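PDB 2OPC: AvrL567-A, which is an avirulence protein of the flax rust fungus Melampsora lini, probably recognised inside flax cells by matching plant resistance proteins. Local coordinates for residues G30-K35 against F46-G51; F59-A64 against R75-V80. All coordinates share one frame; numbering follows the deposited sequence.

Overall arrangement
Contacts 1 and 2 are two beta hairpins met one after the other along the chain, strands 32-36 and 44-48 closing before strands 58-63 and 75-81 begin. They belong to different antiparallel sheets, yet their centres lie only about 14 Å apart because the sheets pack on each other in a beta-sandwich. At the join, Phe46 of contact 1 lies against Val61 and Val80 of contact 2, while Phe59 of contact 2 meets Leu31 and Trp48. The inner faces of both hairpins thus build a shared hydrophobic interior in a modelled chain without helices. On the other face of contact 2 sits the cobalt ion, about 12 Å from the side chain of Phe46.

Contact 1. Residues G30-K35 against F46-G51; sequences GLVKVK and FKWIGG
Leu31 O is the polar atom where residues 30-35 and 46-51 converge: Ile49 N donates to it at 2.8 Å, almost straight at the hydrogen (171°) but from above the carbonyl plane. Trp48 CA adds a longer C-H...O contact to the same oxygen, which also lies over one face of the indole, 3.6 Å from Trp48 CE3 and offset toward the rim. Lys33 and Lys47 form the hydrogen-bonded pair of an antiparallel hairpin, with mutual backbone bonds of 2.9 Å (Lys33 N to Lys47 O) and 3.0 Å (Lys47 N to Lys33 O). Val32 with Trp48 and Val34 with Phe46 are the flanking non-hydrogen-bonded pairs. Their side chains share one face: Val32 CG1 reaches the edge of the Phe46 ring, 3.6 Å from CD1, its CG2 leans on Trp48 CE3, and both Val34 methyls lie alongside CD1 and CE1 of Phe46. The indole is pinned by its own chain, Trp48 NE1 bonding Gly51 O at 2.8 Å within the ring plane. A water donates to both Gly30 O and Ile49 O, bridging the loop ends. On the opposite face Lys33 and Lys47 run side by side. Lys33 CG sits between backbone N and carbonyl carbon (chi1 54°), which carries its extended chain past Ile49 CG2 and puts Lys33 CE 3.9 Å from Lys47 CB. Lys33 NZ and Lys47 NZ come within 5.0 Å, where like charges would probably repel mildly. Strand 32-36 is the middle of its sheet: Val34 also pairs with Val26 of strand 25-28, where Leu31 and Val32 together face Leu28 in a classic beta bulge. The backbones of Trp48 and Phe46 hydrogen-bond to Met84 and Ala89 respectively, on the outer edge of strand 44-48, Trp88 touches both lysines, and Val32 packs inward on Val80 of strand 75-81.

Contact 2. Residues F59-A64 against R75-V80; sequences FCVHIA and RSLGTV. With CO (cobalt (II) ion), chain B.
Cys60 SG, which meets Ser76 OG across the hairpin at 3.2 Å, is also a ligand of cobalt (II). Two residues apart on one face of strand 58-63, Cys60 and His62 bind the metal, which lies 2.3 Å from Cys60 SG and 2.0 Å from His62 NE2; a third ligand atom comes from outside the hairpin. SG stands anti to its backbone N (chi1 -169°), which brings it up beside the Ser76 hydroxyl. That hydroxyl accepts from Gly78 N at 3.0 Å, making an ST turn, and is also hydrogen-bonded to Asn94 OD1. Phe59 and Val80 bond one another in both directions at one end of this antiparallel hairpin, N of Phe59 lying 2.8 Å from O of Val80; Ile63 and Arg75 do the same at the other, where Ile63 N meets Arg75 O from above the carbonyl plane. Between them Val61 O accepts from Leu77 N at 2.8 Å and Val61 N donates to Gly78 O. With His62 opposite Ser76 and Cys60 opposite Thr79, the single residue Val61 stands against two, Leu77 and Gly78: a beta bulge, spanned by the ST turn, with Gly78 at positive phi (125°). The isobutyl end of Leu77 packs on the side away from cobalt, crossing Ile63 obliquely, with Leu77 CG 4.0 Å from Ile63 CG2, and its CD1 reaches Val61 CG1. Val61 CG2 in turn meets Val80 CG1 at 3.8 Å, extending this apolar row across the strands. Arg75 begins on the same face, its CB beside Ile63 CG2, but bends at chi2 (64°) and leads away to bond the carbonyls of Pro69, Lys70 and Arg73 in the connecting loop. On its far edge strand 58-63 pairs with strand 118-125 through Cys60 to Val124 and His62 to Lys122, while Thr79 on the outer strand bonds the backbone of Gln92.

Contact 1. Residues G30-K35 against F46-G51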
loop_
_atom_site.group_PDB
_atom_site.type_symbol
_atom_site.label_atom_id
_atom_site.label_comp_id
_atom_site.label_asym_id
_atom_site.label_seq_id
_atom_site.Cartn_x
_atom_site.Cartn_y
_atom_site.Cartn_z
ATOM N N GLY A 30 -4.371 -10.839 -3.428
ATOM C CA GLY A 30 -4.586 -11.355 -4.775
ATOM C C GLY A 30 -5.354 -10.436 -5.710
ATOM O O GLY A 30 -5.785 -10.846 -6.824
ATOM N N LEU A 31 -5.508 -9.183 -5.299
ATOM C CA LEU A 31 -6.374 -8.276 -6.035
ATOM C C LEU A 31 -5.643 -7.121 -6.686
ATOM O O LEU A 31 -6.066 -6.650 -7.759
ATOM C CB LEU A 31 -7.435 -7.663 -5.117
ATOM C CG LEU A 31 -8.401 -8.667 -4.459
ATOM C CD1 LEU A 31 -9.405 -7.954 -3.543
ATOM C CD2 LEU A 31 -9.158 -9.507 -5.481
ATOM N N VAL A 32 -4.630 -6.604 -5.998
ATOM C CA VAL A 32 -3.987 -5.386 -6.440
ATOM C C VAL A 32 -2.489 -5.554 -6.342
ATOM O O VAL A 32 -1.984 -5.941 -5.280
ATOM C CB VAL A 32 -4.456 -4.213 -5.531
ATOM C CG1 VAL A 32 -3.760 -2.904 -5.871
ATOM C CG2 VAL A 32 -5.960 -4.006 -5.653
ATOM N N LYS A 33 -1.787 -5.303 -7.438
ATOM C CA LYS A 33 -0.316 -5.270 -7.370
ATOM C C LYS A 33 0.112 -3.861 -7.060
ATOM O O LYS A 33 -0.611 -2.856 -7.297
ATOM C CB LYS A 33 0.404 -5.795 -8.610
ATOM C CG LYS A 33 0.008 -5.173 -9.841
ATOM C CD LYS A 33 0.759 -5.853 -11.031
ATOM C CE LYS A 33 0.403 -5.184 -12.316
ATOM N NZ LYS A 33 1.325 -5.536 -13.409
ATOM N N VAL A 34 1.309 -3.790 -6.453
ATOM C CA VAL A 34 1.859 -2.547 -5.912
ATOM C C VAL A 34 3.294 -2.364 -6.367
ATOM O O VAL A 34 4.059 -3.337 -6.336
ATOM C CB VAL A 34 1.823 -2.539 -4.352
ATOM C CG1 VAL A 34 2.104 -1.138 -3.792
ATOM C CG2 VAL A 34 0.486 -3.041 -3.836
ATOM N N LYS A 35 3.669 -1.143 -6.748
ATOM C CA LYS A 35 5.086 -0.839 -7.027
ATOM C C LYS A 35 5.353 0.565 -6.490
ATOM O O LYS A 35 4.426 1.245 -6.047
ATOM C CB LYS A 35 5.400 -0.900 -8.547
ATOM C CG LYS A 35 4.764 0.246 -9.337
ATOM C CD LYS A 35 5.228 0.225 -10.781
ATOM C CE LYS A 35 4.645 1.425 -11.531
ATOM N NZ LYS A 35 5.205 1.492 -12.933
ATOM N N PHE A 46 -0.697 1.434 -7.695
ATOM C CA PHE A 46 -1.545 0.239 -7.617
ATOM C C PHE A 46 -2.108 -0.084 -8.982
ATOM O O PHE A 46 -2.376 0.780 -9.789
ATOM C CB PHE A 46 -2.688 0.519 -6.660
ATOM C CG PHE A 46 -2.226 0.856 -5.298
ATOM C CD1 PHE A 46 -1.939 -0.160 -4.356
ATOM C CD2 PHE A 46 -2.123 2.191 -4.903
ATOM C CE1 PHE A 46 -1.518 0.165 -3.075
ATOM C CE2 PHE A 46 -1.661 2.538 -3.612
ATOM C CZ PHE A 46 -1.389 1.518 -2.679
ATOM N N LYS A 47 -2.282 -1.378 -9.233
ATOM C CA LYS A 47 -2.967 -1.843 -10.433
ATOM C C LYS A 47 -3.795 -3.092 -10.146
ATOM O O LYS A 47 -3.296 -4.063 -9.577
ATOM C CB LYS A 47 -1.958 -2.126 -11.549
ATOM C CG LYS A 47 -2.562 -2.131 -12.944
ATOM C CD LYS A 47 -1.507 -1.856 -14.003
ATOM C CE LYS A 47 -1.904 -2.449 -15.345
ATOM N NZ LYS A 47 -0.887 -2.171 -16.398
ATOM N N TRP A 48 -5.062 -3.058 -10.545
ATOM C CA TRP A 48 -5.979 -4.162 -10.294
ATOM C C TRP A 48 -5.655 -5.352 -11.182
ATOM O O TRP A 48 -5.578 -5.198 -12.409
ATOM C CB TRP A 48 -7.402 -3.694 -10.604
ATOM C CG TRP A 48 -8.438 -4.748 -10.364
ATOM C CD1 TRP A 48 -8.978 -5.597 -11.306
ATOM C CD2 TRP A 48 -9.074 -5.072 -9.112
ATOM N NE1 TRP A 48 -9.901 -6.409 -10.709
ATOM C CE2 TRP A 48 -9.976 -6.118 -9.368
ATOM C CE3 TRP A 48 -8.990 -4.561 -7.801
ATOM C CZ2 TRP A 48 -10.776 -6.668 -8.383
ATOM C CZ3 TRP A 48 -9.780 -5.097 -6.824
ATOM C CH2 TRP A 48 -10.669 -6.159 -7.103
ATOM N N ILE A 49 -5.511 -6.519 -10.543
ATOM C CA ILE A 49 -5.208 -7.810 -11.250
ATOM C C ILE A 49 -6.097 -8.911 -10.696
ATOM O O ILE A 49 -5.737 -10.109 -10.773
ATOM C CB ILE A 49 -3.762 -8.258 -11.121
ATOM C CG1 ILE A 49 -3.345 -8.286 -9.659
ATOM C CG2 ILE A 49 -2.901 -7.370 -11.988
ATOM C CD1 ILE A 49 -2.233 -9.236 -9.345
ATOM N N GLY A 50 -7.250 -8.496 -10.164
ATOM C CA GLY A 50 -8.195 -9.397 -9.455
ATOM C C GLY A 50 -9.365 -9.889 -10.261
ATOM O O GLY A 50 -10.390 -10.308 -9.692
ATOM N N GLY A 51 -9.232 -9.847 -11.582
ATOM C CA GLY A 51 -10.259 -10.363 -12.468
ATOM C C GLY A 51 -11.303 -9.319 -12.815
ATOM O O GLY A 51 -11.445 -8.314 -12.119
HETATM O O HOH W 1 -4.303 -12.274 -9.034
#

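Contact 2. Residues F59-A64 against R75-V80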
loop_
_atom_site.group_PDB
_atom_site.type_symbol
_atom_site.label_atom_id
_atom_site.label_comp_id
_atom_site.label_asym_id
_atom_site.label_seq_id
_atom_site.Cartn_x
_atom_site.Cartn_y
_atom_site.Cartn_z
ATOM N N PHE A 59 -11.764 -0.552 -2.490
ATOM C CA PHE A 59 -11.053 -1.008 -1.287
ATOM C C PHE A 59 -10.321 0.156 -0.666
ATOM O O PHE A 59 -9.756 1.001 -1.372
ATOM C CB PHE A 59 -10.042 -2.107 -1.664
ATOM C CG PHE A 59 -10.710 -3.330 -2.188
ATOM C CD1 PHE A 59 -11.088 -4.364 -1.316
ATOM C CD2 PHE A 59 -11.101 -3.394 -3.532
ATOM C CE1 PHE A 59 -11.797 -5.474 -1.780
ATOM C CE2 PHE A 59 -11.820 -4.506 -3.998
ATOM C CZ PHE A 59 -12.156 -5.526 -3.104
ATOM N N CYS A 60 -10.269 0.155 0.655
ATOM C CA CYS A 60 -9.466 1.146 1.347
ATOM C C CYS A 60 -8.072 0.557 1.596
ATOM O O CYS A 60 -7.962 -0.616 2.007
ATOM C CB CYS A 60 -10.200 1.403 2.669
ATOM S SG CYS A 60 -9.594 2.834 3.621
ATOM N N VAL A 61 -7.028 1.378 1.368
ATOM C CA VAL A 61 -5.625 0.914 1.555
ATOM C C VAL A 61 -5.200 1.325 2.948
ATOM O O VAL A 61 -5.063 2.535 3.223
ATOM C CB VAL A 61 -4.695 1.513 0.504
ATOM C CG1 VAL A 61 -3.288 0.970 0.670
ATOM C CG2 VAL A 61 -5.217 1.208 -0.880
ATOM N N HIS A 62 -5.052 0.342 3.821
ATOM C CA HIS A 62 -4.634 0.601 5.194
ATOM C C HIS A 62 -3.127 0.506 5.288
ATOM O O HIS A 62 -2.490 -0.352 4.660
ATOM C CB HIS A 62 -5.337 -0.385 6.145
ATOM C CG HIS A 62 -6.773 -0.020 6.396
ATOM N ND1 HIS A 62 -7.523 -0.500 7.450
ATOM C CD2 HIS A 62 -7.553 0.883 5.747
ATOM C CE1 HIS A 62 -8.729 0.054 7.394
ATOM N NE2 HIS A 62 -8.764 0.898 6.383
ATOM N N ILE A 63 -2.583 1.404 6.110
ATOM C CA ILE A 63 -1.137 1.462 6.352
ATOM C C ILE A 63 -0.906 1.578 7.862
ATOM O O ILE A 63 -1.611 2.323 8.545
ATOM C CB ILE A 63 -0.493 2.658 5.595
ATOM C CG1 ILE A 63 1.033 2.657 5.750
ATOM C CG2 ILE A 63 -1.088 3.994 6.011
ATOM C CD1 ILE A 63 1.737 3.436 4.660
ATOM N N ALA A 64 0.074 0.823 8.358
ATOM C CA ALA A 64 0.415 0.871 9.791
ATOM C C ALA A 64 1.338 2.047 10.069
ATOM O O ALA A 64 2.071 2.510 9.187
ATOM C CB ALA A 64 1.086 -0.393 10.198
ATOM N N ARG A 75 -4.013 3.627 9.549
ATOM C CA ARG A 75 -4.424 4.808 8.807
ATOM C C ARG A 75 -4.724 4.381 7.361
ATOM O O ARG A 75 -4.585 3.205 7.025
ATOM C CB ARG A 75 -3.341 5.902 8.864
ATOM C CG ARG A 75 -3.395 6.760 10.160
ATOM C CD ARG A 75 -3.104 5.978 11.431
ATOM N NE ARG A 75 -2.810 6.865 12.562
ATOM C CZ ARG A 75 -2.433 6.426 13.755
ATOM N NH1 ARG A 75 -2.320 5.124 13.983
ATOM N NH2 ARG A 75 -2.131 7.287 14.713
ATOM N N SER A 76 -5.193 5.317 6.546
ATOM C CA SER A 76 -5.517 4.984 5.159
ATOM C C SER A 76 -4.723 5.833 4.201
ATOM O O SER A 76 -4.537 7.048 4.446
ATOM C CB SER A 76 -7.004 5.232 4.912
ATOM O OG SER A 76 -7.300 5.040 3.515
ATOM N N LEU A 77 -4.265 5.197 3.131
ATOM C CA LEU A 77 -3.622 5.953 2.049
ATOM C C LEU A 77 -4.637 6.465 1.014
ATOM O O LEU A 77 -4.311 7.261 0.123
ATOM C CB LEU A 77 -2.570 5.111 1.337
ATOM C CG LEU A 77 -1.315 4.753 2.112
ATOM C CD1 LEU A 77 -0.446 3.887 1.253
ATOM C CD2 LEU A 77 -0.504 5.999 2.498
ATOM N N GLY A 78 -5.872 6.037 1.133
ATOM C CA GLY A 78 -6.872 6.345 0.137
ATOM C C GLY A 78 -7.490 5.048 -0.357
ATOM O O GLY A 78 -7.419 4.036 0.349
ATOM N N THR A 79 -8.143 5.092 -1.509
ATOM C CA THR A 79 -8.827 3.903 -2.027
ATOM C C THR A 79 -8.312 3.481 -3.379
ATOM O O THR A 79 -7.744 4.302 -4.145
ATOM C CB THR A 79 -10.347 4.132 -2.146
ATOM O OG1 THR A 79 -10.585 5.169 -3.091
ATOM C CG2 THR A 79 -10.961 4.501 -0.812
ATOM N N VAL A 80 -8.499 2.200 -3.662
ATOM C CA VAL A 80 -8.246 1.668 -5.001
ATOM C C VAL A 80 -9.465 0.910 -5.463
ATOM O O VAL A 80 -10.371 0.645 -4.669
ATOM C CB VAL A 80 -7.005 0.766 -5.008
ATOM C CG1 VAL A 80 -5.728 1.590 -4.671
ATOM C CG2 VAL A 80 -7.156 -0.406 -4.018
HETATM CO CO CO B . -10.102 2.273 5.803
#